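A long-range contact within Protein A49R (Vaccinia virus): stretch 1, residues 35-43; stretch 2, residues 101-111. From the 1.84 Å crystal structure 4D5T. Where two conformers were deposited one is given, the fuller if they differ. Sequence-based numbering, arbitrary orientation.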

# COMPACT_ATOMS: atom_id res chain seq x y z
N ASP A 35 -10.03 -4.42 -2.10
CA ASP A 35 -8.73 -5.13 -2.00
C ASP A 35 -7.68 -4.30 -1.29
O ASP A 35 -6.91 -4.81 -0.48
CB ASP A 35 -8.23 -5.52 -3.41
CG ASP A 35 -9.02 -6.68 -4.05
OD1 ASP A 35 -9.73 -7.44 -3.30
OD2 ASP A 35 -8.86 -6.87 -5.28
N ILE A 36 -7.66 -2.99 -1.53
CA ILE A 36 -6.75 -2.09 -0.80
C ILE A 36 -7.06 -2.10 0.69
O ILE A 36 -6.13 -2.24 1.51
CB ILE A 36 -6.78 -0.66 -1.43
CG1 ILE A 36 -6.13 -0.72 -2.81
CG2 ILE A 36 -6.03 0.31 -0.54
CD1 ILE A 36 -6.29 0.53 -3.64
N VAL A 37 -8.34 -1.98 1.05
CA VAL A 37 -8.76 -2.04 2.47
C VAL A 37 -8.29 -3.36 3.10
O VAL A 37 -7.69 -3.40 4.19
CB VAL A 37 -10.28 -1.87 2.65
CG1 VAL A 37 -10.69 -2.11 4.13
CG2 VAL A 37 -10.69 -0.46 2.24
N ASN A 38 -8.57 -4.44 2.41
CA ASN A 38 -8.17 -5.76 2.93
C ASN A 38 -6.64 -5.88 3.11
O ASN A 38 -6.20 -6.47 4.08
CB ASN A 38 -8.76 -6.86 2.07
CG ASN A 38 -10.28 -7.06 2.31
OD1 ASN A 38 -10.76 -6.81 3.39
ND2 ASN A 38 -10.96 -7.65 1.37
N PHE A 39 -5.85 -5.36 2.19
CA PHE A 39 -4.39 -5.34 2.36
C PHE A 39 -4.01 -4.57 3.67
O PHE A 39 -3.17 -5.03 4.46
CB PHE A 39 -3.71 -4.67 1.15
CG PHE A 39 -2.23 -4.48 1.33
CD1 PHE A 39 -1.36 -5.57 1.21
CD2 PHE A 39 -1.72 -3.24 1.69
CE1 PHE A 39 0.03 -5.37 1.38
CE2 PHE A 39 -0.37 -3.06 1.92
CZ PHE A 39 0.52 -4.12 1.78
N ILE A 40 -4.59 -3.38 3.85
CA ILE A 40 -4.36 -2.57 5.03
C ILE A 40 -4.69 -3.34 6.34
O ILE A 40 -3.98 -3.17 7.34
CB ILE A 40 -5.13 -1.25 4.91
CG1 ILE A 40 -4.41 -0.37 3.86
CG2 ILE A 40 -5.28 -0.55 6.23
CD1 ILE A 40 -5.28 0.78 3.40
N MET A 41 -5.73 -4.15 6.27
CA MET A 41 -6.20 -4.96 7.42
C MET A 41 -5.61 -6.39 7.50
O MET A 41 -6.06 -7.21 8.29
CB MET A 41 -7.72 -5.09 7.39
CG MET A 41 -8.51 -3.76 7.28
SD MET A 41 -8.08 -2.65 8.63
CE MET A 41 -8.94 -1.18 8.04
N CYS A 42 -4.57 -6.65 6.71
CA CYS A 42 -3.83 -7.90 6.72
C CYS A 42 -4.70 -9.06 6.31
O CYS A 42 -4.69 -10.11 6.95
CB CYS A 42 -3.23 -8.16 8.09
SG CYS A 42 -1.75 -7.24 8.43
N ARG A 43 -5.48 -8.86 5.26
CA ARG A 43 -6.20 -9.90 4.59
C ARG A 43 -6.00 -9.74 3.06
O ARG A 43 -6.96 -9.75 2.32
CB ARG A 43 -7.69 -9.79 4.84
CG ARG A 43 -8.11 -9.67 6.27
CD ARG A 43 -9.63 -9.55 6.31
NE ARG A 43 -10.02 -8.56 7.29
CZ ARG A 43 -10.58 -7.38 7.03
NH1 ARG A 43 -10.88 -7.02 5.79
NH2 ARG A 43 -10.86 -6.56 8.03
N ALA A 101 1.08 6.01 1.69
CA ALA A 101 -0.08 6.12 2.50
C ALA A 101 -0.66 4.76 2.84
O ALA A 101 -0.97 4.50 4.02
CB ALA A 101 -1.15 7.00 1.84
N ILE A 102 -0.81 3.88 1.85
CA ILE A 102 -1.36 2.58 2.07
C ILE A 102 -0.51 1.76 3.06
O ILE A 102 -1.06 1.15 3.96
CB ILE A 102 -1.53 1.81 0.73
CG1 ILE A 102 -2.67 2.47 -0.10
CG2 ILE A 102 -1.90 0.39 0.95
CD1 ILE A 102 -2.64 2.11 -1.58
N ILE A 103 0.80 1.78 2.87
CA ILE A 103 1.70 1.03 3.74
C ILE A 103 1.71 1.60 5.13
O ILE A 103 1.65 0.85 6.11
CB ILE A 103 3.09 1.00 3.10
CG1 ILE A 103 3.02 -0.02 1.95
CG2 ILE A 103 4.14 0.65 4.13
CD1 ILE A 103 4.28 -0.07 1.15
N THR A 104 1.66 2.93 5.25
CA THR A 104 1.58 3.57 6.58
C THR A 104 0.28 3.17 7.31
O THR A 104 0.30 2.84 8.52
CB THR A 104 1.63 5.10 6.47
OG1 THR A 104 2.91 5.48 5.94
CG2 THR A 104 1.48 5.74 7.86
N LEU A 105 -0.83 3.15 6.59
CA LEU A 105 -2.10 2.76 7.17
C LEU A 105 -2.01 1.29 7.65
O LEU A 105 -2.58 0.92 8.69
CB LEU A 105 -3.29 2.98 6.21
CG LEU A 105 -3.53 4.49 5.95
CD1 LEU A 105 -4.57 4.68 4.88
CD2 LEU A 105 -3.93 5.30 7.13
N LYS A 106 -1.37 0.42 6.88
CA LYS A 106 -1.16 -0.97 7.29
C LYS A 106 -0.34 -1.03 8.57
O LYS A 106 -0.72 -1.74 9.51
CB LYS A 106 -0.50 -1.79 6.16
CG LYS A 106 -0.24 -3.23 6.58
CD LYS A 106 0.15 -4.13 5.43
CE LYS A 106 0.47 -5.50 6.04
NZ LYS A 106 0.55 -6.58 5.07
N TYR A 107 0.71 -0.21 8.69
CA TYR A 107 1.45 -0.21 9.97
C TYR A 107 0.55 0.19 11.14
O TYR A 107 0.66 -0.34 12.27
CB TYR A 107 2.65 0.73 9.95
CG TYR A 107 3.72 0.46 8.96
CD1 TYR A 107 4.22 -0.84 8.72
CD2 TYR A 107 4.36 1.52 8.33
CE1 TYR A 107 5.24 -1.07 7.80
CE2 TYR A 107 5.37 1.28 7.40
CZ TYR A 107 5.82 -0.01 7.18
OH TYR A 107 6.87 -0.17 6.33
N ILE A 108 -0.28 1.20 10.92
CA ILE A 108 -1.14 1.74 11.97
C ILE A 108 -2.19 0.71 12.36
O ILE A 108 -2.42 0.49 13.57
CB ILE A 108 -1.82 3.05 11.56
CG1 ILE A 108 -0.78 4.16 11.38
CG2 ILE A 108 -2.87 3.46 12.60
CD1 ILE A 108 -1.41 5.41 10.86
N MET A 109 -2.73 0.00 11.37
CA MET A 109 -3.68 -1.11 11.65
C MET A 109 -3.03 -2.35 12.25
O MET A 109 -3.72 -3.21 12.82
CB MET A 109 -4.46 -1.50 10.39
CG MET A 109 -5.41 -0.42 9.84
SD MET A 109 -6.69 0.16 10.92
CE MET A 109 -5.92 1.48 11.78
N ASN A 110 -1.71 -2.46 12.19
CA ASN A 110 -0.94 -3.52 12.94
C ASN A 110 -0.96 -3.29 14.47
O ASN A 110 -0.56 -4.16 15.20
CB ASN A 110 0.55 -3.63 12.48
CG ASN A 110 0.73 -4.14 11.03
OD1 ASN A 110 -0.12 -4.81 10.45
ND2 ASN A 110 1.90 -3.81 10.43
N ASN A 111 -1.41 -2.11 14.92
CA ASN A 111 -1.56 -1.75 16.37
C ASN A 111 -3.02 -2.01 16.76
O ASN A 111 -3.92 -1.31 16.33
CB ASN A 111 -1.19 -0.27 16.58
CG ASN A 111 -1.32 0.21 18.01
OD1 ASN A 111 -2.43 0.28 18.57
ND2 ASN A 111 -0.18 0.49 18.64
O HOH W 1 -1.67 -7.46 4.00
O HOH W 2 -2.55 -4.38 9.38

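The most unusual feature of this contact is a lysine laid over an aromatic ring in a largely apolar interface. Lys 106 is fully extended, all four chi angles t, and its aliphatic stem crosses one face of Phe 39: CD of Lys 106 stands 4.0 Å from the centroid of the Phe 39 ring, 27° off the normal, in a CH-pi contact. The charged end stays close, with NZ of Lys 106 4.4 Å from the same centroid and 32° off the normal, an off-centre cation-pi interaction. Water 1 ties this end to the backbone of the other helix, accepting from Lys 106 NZ (2.6 Å) and donating to Phe 39 O (2.9 Å). A buried lysine thus spends its methylenes on the ring and its ammonium on pi electrons and a water.

No direct hydrogen bond joins the two stretches. Their helices, 35-40 and 101-109, run at 44° to each other with axes 9.3 Å apart at closest approach, and the backbones come nearest where the CA atoms of Ile 40 and Lys 106 lie 4.2 Å apart. At this point the CA of Lys 106 approaches Ile 40 O at 3.6 Å with an angle of 157° at the hydrogen, a CA-H...O contact that such close backbones permit.

Ile 40 is the knob of the packing, its side chain set among Ile 102, Leu 105, Lys 106 and Met 109. CG1 of Ile 40 lies 3.9 Å from Ile 102 CG2, CG2 of Ile 40 lies 3.6 Å from Met 109 CG, and both CG2 and CD1 of Ile 40 come within 4.1 Å of Leu 105 CB. One turn earlier, Ile 36 CG2 reaches Ile 102 CD1 at 4.0 Å. Ile 102 also serves the aromatic residue, its CG2 3.7 Å from Phe 39 CD2, so one isoleucine touches three side chains of stretch 1.

Beyond Ile 40 the chain leaves helical geometry at Met 41. The CA-to-CB bond of Met 41 points away from stretch 2, yet m rotamers at chi1 and chi2 bring the end of the side chain back, placing SD of Met 41 3.7 Å from Met 109 CG. Cys 42, with positive phi (63°), sets its SG 3.7 Å from Lys 106 CE and 3.6 Å from Asn 110 OD1. Water 2 lies beside this margin, 2.8 Å from Ile 40 O and 2.7 Å from Asn 110 OD1, within hydrogen-bonding reach of both, and so lies between Ile 40 at the end of the first helix and Asn 110 of the second stretch.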